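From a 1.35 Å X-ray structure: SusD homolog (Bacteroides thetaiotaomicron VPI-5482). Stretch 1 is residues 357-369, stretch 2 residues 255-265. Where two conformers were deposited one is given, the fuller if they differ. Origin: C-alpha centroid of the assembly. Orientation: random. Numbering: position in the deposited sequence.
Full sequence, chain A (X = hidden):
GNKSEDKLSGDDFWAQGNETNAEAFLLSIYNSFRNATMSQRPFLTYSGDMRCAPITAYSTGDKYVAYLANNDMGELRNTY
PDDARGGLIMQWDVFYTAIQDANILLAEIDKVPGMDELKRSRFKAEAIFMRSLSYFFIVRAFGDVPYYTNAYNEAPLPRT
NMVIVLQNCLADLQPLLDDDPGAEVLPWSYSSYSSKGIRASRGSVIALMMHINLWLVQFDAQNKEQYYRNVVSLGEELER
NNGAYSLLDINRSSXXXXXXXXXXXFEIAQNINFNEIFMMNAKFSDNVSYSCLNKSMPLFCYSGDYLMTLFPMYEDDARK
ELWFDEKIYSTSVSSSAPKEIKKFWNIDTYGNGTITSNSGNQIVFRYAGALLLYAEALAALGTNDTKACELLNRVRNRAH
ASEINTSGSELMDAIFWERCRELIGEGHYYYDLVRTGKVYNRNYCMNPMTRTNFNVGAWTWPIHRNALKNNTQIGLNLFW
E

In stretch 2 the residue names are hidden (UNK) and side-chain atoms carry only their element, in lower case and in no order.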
# COMPACT_ATOMS: atom_id res chain seq x y z
N SER A 357 -16.29 10.58 3.09
CA SER A 357 -16.22 10.72 1.65
C SER A 357 -15.84 9.43 0.95
O SER A 357 -15.89 9.38 -0.28
CB SER A 357 -15.24 11.83 1.24
OG SER A 357 -13.88 11.44 1.50
N ASN A 358 -15.43 8.42 1.71
CA ASN A 358 -15.01 7.17 1.12
C ASN A 358 -15.38 5.97 1.99
O ASN A 358 -14.63 5.57 2.87
CB ASN A 358 -13.51 7.19 0.79
CG ASN A 358 -13.09 5.95 0.02
OD1 ASN A 358 -13.94 5.11 -0.30
ND2 ASN A 358 -11.81 5.85 -0.34
N SER A 359 -16.56 5.40 1.72
CA SER A 359 -17.04 4.19 2.36
C SER A 359 -16.45 2.93 1.76
O SER A 359 -16.75 1.80 2.20
CB SER A 359 -18.56 4.13 2.21
OG SER A 359 -18.89 3.96 0.84
N GLY A 360 -15.56 3.08 0.79
CA GLY A 360 -15.00 1.95 0.08
C GLY A 360 -13.87 1.26 0.81
O GLY A 360 -13.34 1.75 1.80
N ASN A 361 -13.48 0.12 0.27
CA ASN A 361 -12.27 -0.59 0.73
C ASN A 361 -11.04 0.25 0.45
O ASN A 361 -11.04 1.06 -0.46
CB ASN A 361 -12.13 -1.94 -0.00
CG ASN A 361 -13.27 -2.89 0.23
OD1 ASN A 361 -14.06 -2.73 1.17
ND2 ASN A 361 -13.38 -3.88 -0.62
N GLN A 362 -9.97 0.04 1.20
CA GLN A 362 -8.69 0.63 0.88
C GLN A 362 -8.04 -0.27 -0.14
O GLN A 362 -7.87 -1.48 0.08
CB GLN A 362 -7.82 0.76 2.12
CG GLN A 362 -6.38 1.19 1.83
CD GLN A 362 -6.20 2.64 1.45
OE1 GLN A 362 -6.99 3.50 1.81
NE2 GLN A 362 -5.12 2.91 0.71
N ILE A 363 -7.63 0.31 -1.27
CA ILE A 363 -7.10 -0.49 -2.37
C ILE A 363 -5.59 -0.60 -2.29
O ILE A 363 -4.87 0.33 -2.72
CB ILE A 363 -7.46 0.07 -3.73
CG1 ILE A 363 -8.98 0.31 -3.84
CG2 ILE A 363 -7.04 -0.90 -4.83
CD1 ILE A 363 -9.92 -0.90 -3.51
N VAL A 364 -5.07 -1.71 -1.75
CA VAL A 364 -3.66 -1.84 -1.46
C VAL A 364 -2.89 -2.09 -2.75
O VAL A 364 -1.87 -1.40 -3.01
CB VAL A 364 -3.42 -2.98 -0.45
CG1 VAL A 364 -1.90 -3.22 -0.24
CG2 VAL A 364 -4.08 -2.65 0.89
N PHE A 365 -3.32 -3.04 -3.54
CA PHE A 365 -2.71 -3.35 -4.82
C PHE A 365 -3.82 -3.41 -5.83
O PHE A 365 -4.86 -4.05 -5.59
CB PHE A 365 -2.01 -4.71 -4.79
CG PHE A 365 -0.90 -4.84 -3.77
CD1 PHE A 365 0.11 -3.88 -3.64
CD2 PHE A 365 -0.84 -5.99 -2.96
CE1 PHE A 365 1.11 -4.03 -2.73
CE2 PHE A 365 0.20 -6.13 -2.03
CZ PHE A 365 1.15 -5.14 -1.91
N ARG A 366 -3.63 -2.80 -6.99
CA ARG A 366 -4.60 -2.99 -8.06
C ARG A 366 -3.93 -3.17 -9.42
O ARG A 366 -2.70 -2.99 -9.56
CB ARG A 366 -5.66 -1.92 -8.11
CG ARG A 366 -5.15 -0.56 -8.42
CD ARG A 366 -6.33 0.43 -8.52
NE ARG A 366 -5.85 1.81 -8.53
CZ ARG A 366 -5.77 2.58 -9.62
NH1 ARG A 366 -6.09 2.15 -10.81
NH2 ARG A 366 -5.36 3.83 -9.48
N TYR A 367 -4.70 -3.58 -10.41
CA TYR A 367 -4.14 -4.07 -11.66
C TYR A 367 -3.35 -3.01 -12.40
O TYR A 367 -2.31 -3.32 -12.96
CB TYR A 367 -5.27 -4.68 -12.47
CG TYR A 367 -4.88 -5.42 -13.73
CD1 TYR A 367 -3.89 -6.41 -13.74
CD2 TYR A 367 -5.58 -5.20 -14.90
CE1 TYR A 367 -3.59 -7.09 -14.92
CE2 TYR A 367 -5.32 -5.92 -16.06
CZ TYR A 367 -4.31 -6.82 -16.06
OH TYR A 367 -4.04 -7.51 -17.22
N ALA A 368 -3.77 -1.74 -12.40
CA ALA A 368 -3.00 -0.72 -13.09
C ALA A 368 -1.63 -0.59 -12.46
O ALA A 368 -0.63 -0.40 -13.17
CB ALA A 368 -3.71 0.67 -13.05
N GLY A 369 -1.57 -0.63 -11.13
CA GLY A 369 -0.29 -0.59 -10.43
C GLY A 369 0.63 -1.72 -10.83
O GLY A 369 1.82 -1.49 -11.10
N UNK A 255 -16.18 2.96 -8.93
CA UNK A 255 -16.39 1.51 -8.80
C UNK A 255 -15.08 0.80 -8.41
O UNK A 255 -15.06 -0.10 -7.59
c UNK A 255 -17.08 -0.59 -10.02
c UNK A 255 -18.27 1.58 -10.49
c UNK A 255 -16.93 0.93 -10.11
N UNK A 256 -13.96 1.26 -8.95
CA UNK A 256 -12.65 0.78 -8.50
C UNK A 256 -12.48 1.02 -7.01
O UNK A 256 -12.17 0.12 -6.23
c UNK A 256 -10.53 2.14 -11.54
c UNK A 256 -11.58 1.31 -10.74
c UNK A 256 -10.14 0.85 -8.69
c UNK A 256 -11.47 1.44 -9.23
N UNK A 257 -12.71 2.26 -6.59
CA UNK A 257 -12.43 2.65 -5.22
C UNK A 257 -13.46 2.27 -4.18
O UNK A 257 -13.17 2.27 -2.98
c UNK A 257 -11.96 4.11 -5.17
c UNK A 257 -8.50 3.78 -6.62
c UNK A 257 -10.86 5.06 -7.21
c UNK A 257 -9.75 5.17 -8.06
c UNK A 257 -9.58 3.65 -5.78
c UNK A 257 -8.59 4.49 -7.76
c UNK A 257 -10.77 4.33 -6.05
N UNK A 258 -14.64 1.81 -4.62
CA UNK A 258 -15.61 1.24 -3.71
C UNK A 258 -15.09 -0.08 -3.18
O UNK A 258 -15.42 -0.49 -2.05
c UNK A 258 -16.92 0.99 -4.44
N UNK A 259 -14.29 -0.76 -4.00
CA UNK A 259 -13.79 -2.08 -3.65
C UNK A 259 -14.58 -3.17 -4.32
O UNK A 259 -15.74 -2.96 -4.72
N UNK A 260 -13.95 -4.33 -4.44
CA UNK A 260 -14.58 -5.47 -5.05
C UNK A 260 -14.70 -5.43 -6.56
O UNK A 260 -15.38 -6.27 -7.15
N UNK A 261 -13.98 -4.53 -7.22
CA UNK A 261 -14.01 -4.45 -8.67
C UNK A 261 -13.07 -5.45 -9.32
O UNK A 261 -12.19 -6.02 -8.67
c UNK A 261 -13.62 -3.05 -9.18
o UNK A 261 -12.20 -2.90 -9.21
N UNK A 262 -13.18 -5.59 -10.63
CA UNK A 262 -12.31 -6.50 -11.37
C UNK A 262 -10.88 -5.96 -11.53
O UNK A 262 -10.04 -6.62 -12.11
c UNK A 262 -12.84 -6.76 -12.78
o UNK A 262 -14.50 -8.15 -11.76
c UNK A 262 -14.04 -7.71 -12.81
o UNK A 262 -14.48 -8.03 -13.94
N UNK A 263 -10.60 -4.75 -11.05
CA UNK A 263 -9.28 -4.18 -11.11
C UNK A 263 -8.53 -4.41 -9.80
O UNK A 263 -7.29 -4.32 -9.76
o UNK A 263 -9.02 -0.42 -13.11
c UNK A 263 -8.06 -0.73 -12.39
o UNK A 263 -7.02 -0.03 -12.25
c UNK A 263 -8.05 -2.07 -11.73
c UNK A 263 -9.37 -2.68 -11.44
N UNK A 264 -9.23 -4.71 -8.73
CA UNK A 264 -8.56 -4.85 -7.44
C UNK A 264 -7.69 -6.10 -7.40
O UNK A 264 -8.07 -7.15 -7.93
N UNK A 265 -6.52 -6.02 -6.79
CA UNK A 265 -5.71 -7.21 -6.54
C UNK A 265 -5.69 -7.50 -5.04
O UNK A 265 -5.72 -8.69 -4.68
c UNK A 265 -4.82 -8.20 -9.31
c UNK A 265 -2.78 -6.79 -9.08
c UNK A 265 -4.28 -7.08 -7.10
c UNK A 265 -4.22 -7.01 -8.63
O HOH W 1 -10.97 3.41 -1.71

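Position 255 has three carbons, one carrying the other two, and touches nothing on stretch 1: Val255, its chi1 in the t well. Position 256 has four carbons, forked at the first, one arm two carbons long; the carbon of the short arm lies near Arg366. That is isoleucine, Ile256, with CG2 3.8 Å from Arg366 CD, aliphatic against aliphatic.

Position 257 has one carbon followed by a six-carbon ring with no heteroatom, and the ring meets Ile363 and Arg366: Phe257. Its CD1 packs 3.9 Å from Ile363 CG1, and its CZ lies over one face of the Arg366 guanidinium, 3.7 Å from NH2, which in turn sits at the ring's edge. Position 258 has a single carbon, directed away from stretch 1, so it is Ala258; its backbone does the work, with O accepting a hydrogen bond from Asn361 N at 3.1 Å.

Position 259 has no side-chain atoms: Gly259. It is the first residue to leave helical phi/psi, with phi at 100°, where a CB would jam against the preceding carbonyl and fall 2.2 Å from Asn361 ND2. Position 260 is equally bare, with phi at 76°, which favours glycine: Gly260.

Position 261 has one carbon and one oxygen, out of contact with stretch 1. It is Ser261, whose OG accepts a hydrogen bond from the backbone N of position 263 at 3.1 Å, bracing a type I turn. Position 262 has two carbons, the second carrying two oxygens: Asp262, its end leading away from stretch 1. Position 263 has three carbons, the third carrying two oxygens, one of which reaches Arg366, so it is Glu263. Its OE2 forms a salt bridge with Arg366 NH1 at 2.8 Å, and its backbone O accepts from Tyr367 N, also at 2.8 Å.

Position 264 lacks a side chain: Gly264, paired with Arg366 in an antiparallel, non-hydrogen-bonded bridge. Position 265 has four carbons, forked at the second, the first packing on Phe365, hence Leu265. Its CB meets Phe365 CB at 4.0 Å, while its N donates to Phe365 O at 2.8 Å.

The rule is two backbone clamps with Ile363 packed between them. At the first, Gly360 lets the chains approach to 3.9 Å between its CA and Ala258 CA; a CB on Gly360 would lie 2.2 Å from Phe257 O. A water there donates to Phe257 O and Asn361 O and accepts from Asn358 ND2. At the second, hydrogen bonds from Leu265 N and Tyr367 N flank the bridge. From the second clamp, the Arg366 side chain joins apolar packing to charge: Phe257 sets its ring edge, at CZ, over one guanidinium face while Glu263 meets the guanidinium's edge.

Stretch 2 255-265: VIFAGGSDEGL
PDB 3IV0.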